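Local coordinates for importin-95 (Chaetomium thermophilum, PDB 4XRI), which probably acts as a nuclear import receptor of the importin-beta family, carrying protein cargo into the nucleus and binding a small GTPase, at residues F42-L46 with K88-D94; L186-Q191 with E226-I230; L423-M427 with T438-L442; E580-T584 with K622-P626; T784-Q788 with D824-N828. The protein carries 2 engineered substitutions. All coordinates share one frame; numbering follows the deposited sequence.

How the contacts relate
Counted from the N terminus, five loops close one after another along a single all-helical chain; none encloses or crosses another. Contact 1 joins the start of helix 42-54 to the end of helix 79-91 in the importin-beta N-terminal domain. Contact 2 brings helix 182-193 against helix 224-238. The shortest loop is that of contact 3, linking consecutive helices 409-425 and 432-449. Contact 4 ties helix 573-597 to the beginning of helix 625-640, and contact 5 fastens residues 784-788 to the end of helix 809-825. No two contacts touch: the nearest pair, contacts 3 and 4, have centres about 33 Å apart. Each ties together helices close by in a different part of the solenoid.

Contact 1: F42-L46 with K88-D94; sequences FSQYL and KWLNQTD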
# COMPACT_ATOMS: atom_id res chain seq x y z
N PHE A 42 -14.04 33.64 -18.53
CA PHE A 42 -14.00 32.99 -17.23
C PHE A 42 -14.88 33.69 -16.20
O PHE A 42 -15.57 33.04 -15.42
CB PHE A 42 -12.55 32.93 -16.73
CG PHE A 42 -12.39 32.18 -15.44
CD1 PHE A 42 -12.60 30.82 -15.39
CD2 PHE A 42 -12.02 32.84 -14.28
CE1 PHE A 42 -12.46 30.12 -14.21
CE2 PHE A 42 -11.88 32.15 -13.09
CZ PHE A 42 -12.09 30.79 -13.06
N SER A 43 -14.86 35.02 -16.21
CA SER A 43 -15.65 35.81 -15.27
C SER A 43 -17.15 35.59 -15.47
O SER A 43 -17.89 35.40 -14.51
CB SER A 43 -15.33 37.30 -15.41
OG SER A 43 -14.00 37.56 -14.99
N GLN A 44 -17.58 35.60 -16.73
CA GLN A 44 -18.99 35.41 -17.05
C GLN A 44 -19.42 33.98 -16.71
O GLN A 44 -20.56 33.75 -16.32
CB GLN A 44 -19.25 35.70 -18.53
CG GLN A 44 -20.63 36.26 -18.82
CD GLN A 44 -20.86 37.61 -18.17
OE1 GLN A 44 -19.91 38.33 -17.86
NE2 GLN A 44 -22.12 37.96 -17.95
N TYR A 45 -18.49 33.05 -16.86
CA TYR A 45 -18.70 31.66 -16.47
C TYR A 45 -18.98 31.58 -14.97
O TYR A 45 -19.90 30.88 -14.54
CB TYR A 45 -17.48 30.82 -16.85
CG TYR A 45 -17.55 29.35 -16.46
CD1 TYR A 45 -18.48 28.50 -17.04
CD2 TYR A 45 -16.65 28.82 -15.54
CE1 TYR A 45 -18.53 27.16 -16.69
CE2 TYR A 45 -16.70 27.48 -15.19
CZ TYR A 45 -17.64 26.66 -15.77
OH TYR A 45 -17.69 25.32 -15.43
N LEU A 46 -18.19 32.31 -14.19
CA LEU A 46 -18.35 32.34 -12.74
C LEU A 46 -19.70 32.94 -12.35
O LEU A 46 -20.41 32.39 -11.51
CB LEU A 46 -17.22 33.14 -12.09
CG LEU A 46 -15.80 32.60 -12.26
CD1 LEU A 46 -14.84 33.34 -11.34
CD2 LEU A 46 -15.76 31.10 -12.01
N LYS A 88 -6.30 31.71 -11.55
CA LYS A 88 -7.39 32.19 -12.38
C LYS A 88 -8.35 33.05 -11.56
O LYS A 88 -8.87 34.05 -12.06
CB LYS A 88 -8.15 31.03 -13.02
CG LYS A 88 -7.32 30.20 -13.99
CD LYS A 88 -8.17 29.18 -14.74
CE LYS A 88 -9.18 29.87 -15.65
NZ LYS A 88 -10.04 28.89 -16.37
N TRP A 89 -8.59 32.67 -10.31
CA TRP A 89 -9.45 33.46 -9.44
C TRP A 89 -8.78 34.79 -9.10
O TRP A 89 -9.42 35.84 -9.10
CB TRP A 89 -9.79 32.71 -8.15
CG TRP A 89 -10.53 33.56 -7.16
CD1 TRP A 89 -9.99 34.30 -6.14
CD2 TRP A 89 -11.94 33.77 -7.09
NE1 TRP A 89 -10.98 34.95 -5.45
CE2 TRP A 89 -12.19 34.64 -6.01
CE3 TRP A 89 -13.03 33.30 -7.84
CZ2 TRP A 89 -13.48 35.05 -5.66
CZ3 TRP A 89 -14.30 33.70 -7.49
CH2 TRP A 89 -14.52 34.57 -6.41
N LEU A 90 -7.49 34.73 -8.80
CA LEU A 90 -6.74 35.90 -8.39
C LEU A 90 -6.52 36.91 -9.52
O LEU A 90 -6.72 38.11 -9.33
CB LEU A 90 -5.38 35.49 -7.81
CG LEU A 90 -5.38 34.95 -6.37
CD1 LEU A 90 -3.96 34.57 -5.95
CD2 LEU A 90 -5.98 35.97 -5.42
N ASN A 91 -6.12 36.42 -10.69
CA ASN A 91 -5.62 37.32 -11.73
C ASN A 91 -6.42 37.36 -13.04
O ASN A 91 -6.09 38.14 -13.93
CB ASN A 91 -4.17 36.95 -12.06
CG ASN A 91 -3.22 37.30 -10.94
OD1 ASN A 91 -3.31 38.36 -10.34
ND2 ASN A 91 -2.29 36.39 -10.66
N GLN A 92 -7.45 36.54 -13.16
CA GLN A 92 -8.24 36.54 -14.38
C GLN A 92 -9.69 36.92 -14.13
O GLN A 92 -10.57 36.70 -14.97
CB GLN A 92 -8.16 35.17 -15.06
CG GLN A 92 -6.76 34.85 -15.57
CD GLN A 92 -6.65 33.49 -16.21
OE1 GLN A 92 -5.73 32.73 -15.93
NE2 GLN A 92 -7.60 33.17 -17.08
N THR A 93 -9.93 37.52 -12.97
CA THR A 93 -11.22 38.11 -12.67
C THR A 93 -11.03 39.58 -12.31
O THR A 93 -9.91 40.03 -12.08
CB THR A 93 -11.93 37.40 -11.50
OG1 THR A 93 -11.15 37.54 -10.31
CG2 THR A 93 -12.12 35.92 -11.80
N ASP A 94 -12.13 40.33 -12.27
CA ASP A 94 -12.10 41.68 -11.73
C ASP A 94 -12.65 41.64 -10.31
O ASP A 94 -13.19 40.62 -9.88
CB ASP A 94 -12.91 42.64 -12.61
CG ASP A 94 -14.32 42.15 -12.87
OD1 ASP A 94 -14.47 40.98 -13.29
OD2 ASP A 94 -15.26 42.93 -12.64
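Phe-42 opens helix 42-54 and points its ring at the last turn of helix 79-91 and the loop that follows it, a contact inside the N-terminal domain of this HEAT-repeat solenoid. With CG anti to the backbone N (chi1 -175°), the ring extends under the bent chain of Lys-88, whose CE lies 3.7 Å from the centroid of the Phe-42 ring and 20° off its normal, a CH-pi contact. Lys-88 NZ follows along the rim, 3.4 Å from Phe-42 CD1. The other face is covered from its own helix by Leu-46 CD2, so the ring is held between a lysine methylene and a leucine methyl, while Thr-93 CG2 meets its edge 4.0 Å from Phe-42 CD2. At Ser-43, OG comes within 3.5 Å of Gln-92 O without qualifying as a hydrogen bond. The nearby carboxylate of Asp-94 is engaged in N-capping the following helix and in a hydrogen bond to Thr-97. Leu-46 CD1 touches both Thr-93 CG2, at 3.8 Å, and the indole, 3.9 Å from Trp-89 CZ3. Thr-93 is itself anchored by the bond from its OG1 to Trp-89 O, 2.7 Å long, the donor meeting the carbonyl at 150°.

Contact 2: L186-Q191 with E226-I230; sequences LTAVVQ and ERNYI
Tyr-229 has CG anti to its own backbone N (chi1 -165°), and this torsion carries the ring out from helix 224-238 toward helix 182-193; Val-190 likewise sets CG1 anti to its backbone N, which brings that methyl over the tyrosine. Val-190 CG1 stands 3.9 Å from the centroid of the Tyr-229 ring, 25° off the normal, a CH-pi contact displaced toward the rim. The rest of the valine lies along the same border: CB is 3.6 Å and CG2 3.7 Å from Tyr-229 CE1. Leu-186 passes the ring in the reverse direction, its CD2 reaching Tyr-229 CD1 obliquely at 4.1 Å. Together with Thr-187 and Gln-191, these two residues form the hole into which Tyr-229 fits as a knob. The axes of the two short segments come to 11.5 Å and their N-to-C directions differ by 28°, a nearly parallel pairing consistent with two helices of one layer in a HEAT solenoid. At the phenol end, Thr-187 CA lies near the ring plane, 4.0 Å from Tyr-229 OH, while the hydroxyl of Thr-187 is bonded back to Asn-183 O. The second leucine branch continues the apolar seam, with Leu-186 CD1 3.9 Å from Ile-230 CG1 and the two side chains roughly perpendicular. A glycerol, probably from the crystallisation liquor, also lies beside the Tyr-229 side chain.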
# COMPACT_ATOMS: atom_id res chain seq x y z
N LEU A 186 -14.68 27.58 17.72
CA LEU A 186 -14.88 26.44 18.61
C LEU A 186 -16.16 26.59 19.42
O LEU A 186 -16.92 25.64 19.59
CB LEU A 186 -13.69 26.26 19.54
CG LEU A 186 -13.83 25.12 20.56
CD1 LEU A 186 -14.00 23.79 19.85
CD2 LEU A 186 -12.63 25.09 21.50
N THR A 187 -16.40 27.80 19.91
CA THR A 187 -17.60 28.09 20.69
C THR A 187 -18.85 27.88 19.84
O THR A 187 -19.84 27.31 20.30
CB THR A 187 -17.59 29.53 21.24
OG1 THR A 187 -16.53 29.66 22.19
CG2 THR A 187 -18.91 29.85 21.92
N ALA A 188 -18.79 28.33 18.59
CA ALA A 188 -19.93 28.24 17.68
C ALA A 188 -20.30 26.79 17.36
O ALA A 188 -21.48 26.44 17.37
CB ALA A 188 -19.63 29.00 16.39
N VAL A 189 -19.30 25.96 17.10
CA VAL A 189 -19.57 24.58 16.71
C VAL A 189 -19.98 23.72 17.90
O VAL A 189 -20.84 22.84 17.77
CB VAL A 189 -18.35 23.93 16.00
CG1 VAL A 189 -17.92 24.79 14.81
CG2 VAL A 189 -17.19 23.73 16.95
N VAL A 190 -19.40 23.99 19.07
CA VAL A 190 -19.72 23.21 20.26
C VAL A 190 -21.11 23.57 20.76
O VAL A 190 -21.90 22.68 21.10
CB VAL A 190 -18.69 23.45 21.39
CG1 VAL A 190 -19.22 22.91 22.72
CG2 VAL A 190 -17.37 22.80 21.05
N GLN A 191 -21.41 24.86 20.80
CA GLN A 191 -22.73 25.32 21.23
C GLN A 191 -23.81 24.84 20.27
O GLN A 191 -24.94 24.59 20.67
CB GLN A 191 -22.77 26.84 21.35
CG GLN A 191 -22.04 27.37 22.57
CD GLN A 191 -22.20 28.87 22.75
OE1 GLN A 191 -22.71 29.57 21.86
NE2 GLN A 191 -21.78 29.38 23.90
N GLU A 226 -10.14 23.35 26.96
CA GLU A 226 -10.63 23.04 25.62
C GLU A 226 -10.92 21.55 25.48
O GLU A 226 -11.92 21.16 24.87
CB GLU A 226 -9.61 23.46 24.55
CG GLU A 226 -9.77 24.89 24.07
CD GLU A 226 -8.64 25.78 24.51
OE1 GLU A 226 -8.91 26.94 24.89
OE2 GLU A 226 -7.47 25.33 24.48
N ARG A 227 -10.05 20.73 26.06
CA ARG A 227 -10.19 19.28 26.01
C ARG A 227 -11.52 18.83 26.58
O ARG A 227 -12.32 18.18 25.90
CB ARG A 227 -9.04 18.61 26.76
CG ARG A 227 -8.66 17.25 26.21
CD ARG A 227 -7.67 16.52 27.10
NE ARG A 227 -6.40 17.23 27.24
CZ ARG A 227 -5.89 17.63 28.40
NH1 ARG A 227 -6.55 17.40 29.52
NH2 ARG A 227 -4.73 18.27 28.43
N ASN A 228 -11.78 19.19 27.84
CA ASN A 228 -13.02 18.83 28.52
C ASN A 228 -14.24 19.42 27.83
O ASN A 228 -15.30 18.79 27.78
CB ASN A 228 -12.97 19.28 29.98
CG ASN A 228 -11.94 18.51 30.79
OD1 ASN A 228 -11.91 17.28 30.76
ND2 ASN A 228 -11.10 19.23 31.51
N TYR A 229 -14.09 20.64 27.32
CA TYR A 229 -15.13 21.33 26.56
C TYR A 229 -15.61 20.46 25.40
O TYR A 229 -16.79 20.11 25.31
CB TYR A 229 -14.60 22.67 26.05
CG TYR A 229 -15.63 23.65 25.55
CD1 TYR A 229 -15.56 24.17 24.26
CD2 TYR A 229 -16.67 24.08 26.37
CE1 TYR A 229 -16.50 25.08 23.80
CE2 TYR A 229 -17.61 24.99 25.92
CZ TYR A 229 -17.52 25.49 24.63
OH TYR A 229 -18.46 26.39 24.18
N ILE A 230 -14.67 20.10 24.54
CA ILE A 230 -14.95 19.29 23.36
C ILE A 230 -15.43 17.88 23.73
O ILE A 230 -16.40 17.38 23.16
CB ILE A 230 -13.71 19.19 22.47
CG1 ILE A 230 -13.35 20.57 21.93
CG2 ILE A 230 -13.94 18.21 21.33
CD1 ILE A 230 -11.98 20.65 21.30

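Contact 3: L423-M427 with T438-L442; sequences LIAMM and TAYAL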
# COMPACT_ATOMS: atom_id res chain seq x y z
N LEU A 423 -11.97 -28.78 13.79
CA LEU A 423 -12.02 -27.76 12.75
C LEU A 423 -11.96 -28.38 11.36
O LEU A 423 -12.61 -27.92 10.44
CB LEU A 423 -10.88 -26.75 12.93
CG LEU A 423 -11.08 -25.44 12.17
CD1 LEU A 423 -12.31 -24.72 12.69
CD2 LEU A 423 -9.87 -24.54 12.27
N ILE A 424 -11.17 -29.44 11.22
CA ILE A 424 -11.08 -30.16 9.96
C ILE A 424 -12.42 -30.79 9.62
O ILE A 424 -12.85 -30.82 8.47
CB ILE A 424 -9.98 -31.23 9.99
CG1 ILE A 424 -8.60 -30.58 10.03
CG2 ILE A 424 -10.08 -32.14 8.77
CD1 ILE A 424 -7.46 -31.56 10.13
N ALA A 425 -13.10 -31.30 10.65
CA ALA A 425 -14.41 -31.91 10.48
C ALA A 425 -15.44 -30.89 10.00
O ALA A 425 -16.40 -31.24 9.32
CB ALA A 425 -14.86 -32.55 11.78
N MET A 426 -15.22 -29.63 10.35
CA MET A 426 -16.12 -28.55 9.98
C MET A 426 -16.14 -28.31 8.47
O MET A 426 -17.01 -27.61 7.95
CB MET A 426 -15.73 -27.26 10.70
CG MET A 426 -16.90 -26.37 11.09
SD MET A 426 -17.83 -27.04 12.48
CE MET A 426 -16.48 -27.67 13.49
N MET A 427 -15.18 -28.90 7.77
CA MET A 427 -15.10 -28.78 6.31
C MET A 427 -16.22 -29.54 5.62
O MET A 427 -16.46 -29.35 4.43
CB MET A 427 -13.74 -29.28 5.81
CG MET A 427 -12.56 -28.41 6.25
SD MET A 427 -12.44 -26.88 5.30
CE MET A 427 -11.85 -27.50 3.74
N THR A 438 -14.14 -21.95 7.56
CA THR A 438 -13.33 -23.02 8.13
C THR A 438 -12.00 -23.15 7.40
O THR A 438 -10.94 -23.25 8.02
CB THR A 438 -14.07 -24.37 8.09
OG1 THR A 438 -15.24 -24.30 8.91
CG2 THR A 438 -13.17 -25.48 8.59
N ALA A 439 -12.07 -23.13 6.07
CA ALA A 439 -10.88 -23.21 5.24
C ALA A 439 -9.92 -22.06 5.54
O ALA A 439 -8.72 -22.26 5.71
CB ALA A 439 -11.26 -23.20 3.77
N TYR A 440 -10.47 -20.85 5.62
CA TYR A 440 -9.69 -19.65 5.91
C TYR A 440 -9.07 -19.71 7.30
O TYR A 440 -7.92 -19.31 7.50
CB TYR A 440 -10.57 -18.40 5.78
CG TYR A 440 -9.79 -17.10 5.86
CD1 TYR A 440 -9.19 -16.57 4.73
CD2 TYR A 440 -9.68 -16.40 7.05
CE1 TYR A 440 -8.49 -15.38 4.78
CE2 TYR A 440 -8.98 -15.21 7.12
CZ TYR A 440 -8.39 -14.71 5.98
OH TYR A 440 -7.69 -13.52 6.04
N ALA A 441 -9.84 -20.22 8.26
CA ALA A 441 -9.37 -20.36 9.63
C ALA A 441 -8.21 -21.35 9.69
O ALA A 441 -7.27 -21.16 10.46
CB ALA A 441 -10.50 -20.81 10.54
N LEU A 442 -8.29 -22.40 8.88
CA LEU A 442 -7.22 -23.38 8.80
C LEU A 442 -5.96 -22.77 8.20
O LEU A 442 -4.85 -23.15 8.55
CB LEU A 442 -7.67 -24.59 7.97
CG LEU A 442 -8.66 -25.54 8.66
CD1 LEU A 442 -9.31 -26.47 7.66
CD2 LEU A 442 -7.94 -26.33 9.75
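Thr-438 enters the groove between Leu-423 and the two methionines with its methyl leading. Its CG2 is anti to the backbone N and OG1 lies beside that N (chi1 -64°), which divides the residue's contacts by branch. The methyl approaches the opposing backbone, 3.1 Å from Leu-423 O, and also lies 3.6 Å from Met-427 SD. On the hydroxyl branch the Met-426 and Thr-438 side chains cross at about a right angle, with Met-426 CG 3.4 Å from Thr-438 OG1; the Thr-438 hydroxyl is bonded within its own helix to Val-434 O.

Leu-423 and Leu-442 run past each other in opposite directions. Their facing branches meet at 3.6 Å between Leu-423 CD2 and Leu-442 CD2, and the same Leu-423 CD2 reaches Ala-441 CB at 4.2 Å. Met-427 meets the other branch of Leu-442. The bend at chi2 (-76°) brings its sulfur to the side chains of helix 432-449, and Met-427 SD is 3.9 Å from Leu-442 CD1 and 4.2 Å from Ala-439 CB. Leu-442 is thus gripped through both branches, CD2 by the leucine and CD1 by the methionine. No hydrogen bond joins the two segments; the evidence is of close, interdigitated apolar surfaces.

Val-397 and Phe-400 of helix 390-402 and Leu-462 and Leu-466 of helix 455-472 add to the surroundings. Both segments belong to the HEAT-like repeat region of the protein, and here neighbouring helices joined by a short connection are packed through apolar side chains, as in a HEAT-repeat solenoid.

Contact 4: E580-T584 with K622-P626; sequences EDMQT and KSSVP
The carboxylate of Glu-580 presents one face to Ser-623, whose OG sits almost straight above Glu-580 CD at 3.5 Å. On that same side a water joins the two, 3.1 Å from Glu-580 OE2, to which it donates, and 2.7 Å from Ser-623 OG. Lys-576 makes a salt bridge with OE2. The other flat group, the Gln-583 amide, brings OE1 within 3.8 Å of Val-625 CG2 while its NE2 is bonded to Thr-563. Val-625 CG2 also packs 3.8 Å from Glu-580 CB and near Thr-584 OG1, seating the start of helix 625-640 on helix 573-597.

Thr-584 supplies the direct link. With OG1 beside its backbone N (chi1 -62°), the hydroxyl turns back to donate to Glu-580 O at 2.8 Å and accepts from Ser-624 OG, also at 2.8 Å. Thr-584 N and OG1 reach Glu-580 O from opposite faces of its plane. A valine replacing Thr-584 would probably leave the Ser-624 hydroxyl without its acceptor and break the only direct hydrogen bond between the segments.

Ser-623 OG also accepts from Val-625 N, 3.2 Å away in a fairly straight bond, 162° at the hydrogen: a side-chain cap typical of a helix N terminus.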
# COMPACT_ATOMS: atom_id res chain seq x y z
N GLU A 580 -4.88 -13.72 -21.04
CA GLU A 580 -3.71 -13.10 -20.43
C GLU A 580 -3.47 -13.63 -19.02
O GLU A 580 -2.32 -13.84 -18.62
CB GLU A 580 -3.86 -11.58 -20.42
CG GLU A 580 -3.66 -10.95 -21.79
CD GLU A 580 -3.92 -9.46 -21.81
OE1 GLU A 580 -4.25 -8.89 -20.75
OE2 GLU A 580 -3.81 -8.85 -22.90
N ASP A 581 -4.54 -13.87 -18.27
CA ASP A 581 -4.43 -14.47 -16.95
C ASP A 581 -3.89 -15.90 -17.04
O ASP A 581 -3.11 -16.33 -16.20
CB ASP A 581 -5.78 -14.47 -16.23
CG ASP A 581 -6.18 -13.10 -15.71
OD1 ASP A 581 -7.35 -12.94 -15.31
OD2 ASP A 581 -5.33 -12.19 -15.71
N MET A 582 -4.31 -16.62 -18.07
CA MET A 582 -3.86 -17.99 -18.31
C MET A 582 -2.35 -18.04 -18.56
O MET A 582 -1.63 -18.82 -17.94
CB MET A 582 -4.61 -18.60 -19.50
CG MET A 582 -4.31 -20.07 -19.74
SD MET A 582 -5.24 -20.69 -21.16
CE MET A 582 -6.83 -19.92 -20.88
N GLN A 583 -1.89 -17.20 -19.48
CA GLN A 583 -0.48 -17.15 -19.84
C GLN A 583 0.38 -16.66 -18.68
O GLN A 583 1.48 -17.17 -18.46
CB GLN A 583 -0.29 -16.25 -21.06
CG GLN A 583 -0.84 -16.84 -22.36
CD GLN A 583 -0.69 -15.89 -23.53
OE1 GLN A 583 -0.79 -14.68 -23.38
NE2 GLN A 583 -0.43 -16.45 -24.71
N THR A 584 -0.13 -15.69 -17.94
CA THR A 584 0.60 -15.14 -16.80
C THR A 584 0.76 -16.18 -15.69
O THR A 584 1.82 -16.30 -15.08
CB THR A 584 -0.09 -13.89 -16.23
OG1 THR A 584 -0.14 -12.86 -17.23
CG2 THR A 584 0.66 -13.36 -15.02
N LYS A 622 -1.75 -2.71 -22.51
CA LYS A 622 -1.78 -3.01 -21.09
C LYS A 622 -1.99 -4.50 -20.85
O LYS A 622 -3.10 -5.01 -20.96
CB LYS A 622 -2.88 -2.19 -20.40
CG LYS A 622 -2.62 -0.69 -20.48
CD LYS A 622 -3.67 0.11 -19.74
CE LYS A 622 -3.31 1.59 -19.75
NZ LYS A 622 -4.31 2.42 -19.03
N SER A 623 -0.89 -5.18 -20.54
CA SER A 623 -0.91 -6.62 -20.34
C SER A 623 0.12 -7.02 -19.29
O SER A 623 1.20 -6.44 -19.21
CB SER A 623 -0.64 -7.35 -21.66
OG SER A 623 -0.56 -8.75 -21.47
N SER A 624 -0.23 -8.01 -18.47
CA SER A 624 0.68 -8.50 -17.44
C SER A 624 1.59 -9.59 -17.99
O SER A 624 2.48 -10.08 -17.30
CB SER A 624 -0.12 -9.04 -16.25
OG SER A 624 -0.86 -10.19 -16.60
N VAL A 625 1.35 -9.97 -19.24
CA VAL A 625 2.03 -11.10 -19.86
C VAL A 625 3.52 -10.89 -20.17
O VAL A 625 4.33 -11.76 -19.86
CB VAL A 625 1.32 -11.53 -21.17
CG1 VAL A 625 2.10 -12.63 -21.86
CG2 VAL A 625 -0.10 -11.98 -20.87
N PRO A 626 3.90 -9.75 -20.79
CA PRO A 626 5.33 -9.61 -21.08
C PRO A 626 6.20 -9.65 -19.83
O PRO A 626 7.32 -10.15 -19.87
CB PRO A 626 5.42 -8.24 -21.77
CG PRO A 626 4.07 -7.98 -22.30
CD PRO A 626 3.13 -8.60 -21.30
O HOH W 1 -1.03 -9.68 -23.95

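Contact 5: T784-Q788 with D824-N828; sequences TNVLQ and DAYPN
Thr-784 and Ala-825 bring the two backbones nearest, with their CA atoms 6.7 Å apart. Residues 784-787 form one weakly bonded helical turn, fastened mainly by the bond from Gln-788 N to Thr-784 O at 3.0 Å. The contact joins this turn to the C-terminal end of helix 809-825 within the all-helical HEAT-type solenoid, where Tyr-826 is the first residue to depart from helical geometry (phi -129°, psi 81°).

Although the CB of Tyr-826 does not point at the turn, its CG lies beside the backbone N, anti to the carbonyl carbon, and the ring's far end reaches residues 784-788. There Tyr-826 OH donates to Thr-784 O across 2.6 Å, meeting the carbonyl at 132° and only slightly out of its plane. That oxygen therefore serves two donors, the phenol and Gln-788 N. The phenol oxygen is also 3.1 Å from Gln-788 N, but the angle is too poor for a bond.

Thr-784 and the tyrosine run in opposite directions, with Thr-784 CB 3.6 Å from Tyr-826 CE1. The threonine methyl goes on to Ala-825, CG2 lying 3.5 Å from Ala-825 O. Leu-787 crosses near the hydroxyl, its CB 3.5 Å from Tyr-826 OH. A phenylalanine in place of Tyr-826 would probably leave Thr-784 O with Gln-788 N as its remaining donor here and weaken the hold on the turn.

Helix 754-780 touches both partners: Leu-787 rests on Ile-774 and Ile-775, and Ala-825 on the same Ile-775. Helix 855-872 approaches the tyrosine backbone through a weak hydrogen bond from Gln-871 to Tyr-826 O.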
# COMPACT_ATOMS: atom_id res chain seq x y z
N THR A 784 43.74 1.22 -12.46
CA THR A 784 43.36 2.01 -11.29
C THR A 784 43.82 3.46 -11.44
O THR A 784 43.28 4.36 -10.79
CB THR A 784 43.94 1.43 -9.98
OG1 THR A 784 45.37 1.32 -10.10
CG2 THR A 784 43.35 0.07 -9.71
N ASN A 785 44.79 3.68 -12.32
CA ASN A 785 45.24 5.03 -12.63
C ASN A 785 44.13 5.89 -13.22
O ASN A 785 43.97 7.05 -12.86
CB ASN A 785 46.44 4.97 -13.58
CG ASN A 785 46.18 4.09 -14.79
OD1 ASN A 785 45.05 3.98 -15.26
ND2 ASN A 785 47.23 3.46 -15.29
N VAL A 786 43.35 5.30 -14.12
CA VAL A 786 42.29 6.06 -14.78
C VAL A 786 41.08 6.23 -13.85
O VAL A 786 40.25 7.12 -14.05
CB VAL A 786 41.86 5.39 -16.10
CG1 VAL A 786 41.20 4.06 -15.86
CG2 VAL A 786 40.93 6.26 -16.84
N LEU A 787 41.00 5.40 -12.82
CA LEU A 787 39.92 5.50 -11.85
C LEU A 787 40.22 6.54 -10.78
O LEU A 787 39.32 7.19 -10.25
CB LEU A 787 39.65 4.14 -11.21
CG LEU A 787 38.68 4.12 -10.03
CD1 LEU A 787 37.27 4.50 -10.48
CD2 LEU A 787 38.69 2.77 -9.34
N GLN A 788 41.51 6.71 -10.48
CA GLN A 788 42.00 7.60 -9.41
C GLN A 788 41.33 8.98 -9.29
O GLN A 788 41.04 9.42 -8.18
CB GLN A 788 43.51 7.79 -9.57
CG GLN A 788 44.06 9.12 -9.07
CD GLN A 788 44.13 9.19 -7.55
OE1 GLN A 788 44.49 8.22 -6.89
NE2 GLN A 788 43.78 10.35 -7.00
N ASP A 824 41.52 -2.61 -1.63
CA ASP A 824 42.13 -3.58 -2.53
C ASP A 824 42.70 -2.91 -3.77
O ASP A 824 43.81 -3.22 -4.20
CB ASP A 824 41.10 -4.64 -2.94
CG ASP A 824 41.28 -5.95 -2.20
OD1 ASP A 824 40.30 -6.45 -1.62
OD2 ASP A 824 42.41 -6.48 -2.21
N ALA A 825 41.94 -1.98 -4.34
CA ALA A 825 42.31 -1.34 -5.60
C ALA A 825 43.53 -0.44 -5.44
O ALA A 825 44.30 -0.26 -6.39
CB ALA A 825 41.14 -0.54 -6.15
N TYR A 826 43.70 0.13 -4.26
CA TYR A 826 44.86 0.96 -3.98
C TYR A 826 45.54 0.50 -2.69
O TYR A 826 45.32 1.08 -1.63
CB TYR A 826 44.46 2.43 -3.88
CG TYR A 826 43.80 2.95 -5.14
CD1 TYR A 826 44.56 3.40 -6.21
CD2 TYR A 826 42.42 2.96 -5.26
CE1 TYR A 826 43.96 3.87 -7.36
CE2 TYR A 826 41.81 3.42 -6.41
CZ TYR A 826 42.58 3.88 -7.46
OH TYR A 826 41.97 4.34 -8.60
N PRO A 827 46.36 -0.56 -2.79
CA PRO A 827 47.05 -1.14 -1.64
C PRO A 827 48.25 -0.29 -1.23
O PRO A 827 48.36 0.85 -1.67
CB PRO A 827 47.49 -2.51 -2.16
CG PRO A 827 47.73 -2.27 -3.61
CD PRO A 827 46.71 -1.24 -4.05
N ASN A 828 49.13 -0.86 -0.41
CA ASN A 828 50.29 -0.17 0.16
C ASN A 828 50.02 1.30 0.52
O ASN A 828 50.81 2.19 0.19
CB ASN A 828 51.50 -0.25 -0.79
CG ASN A 828 52.10 -1.64 -0.86
OD1 ASN A 828 51.94 -2.45 0.06
ND2 ASN A 828 52.80 -1.93 -1.95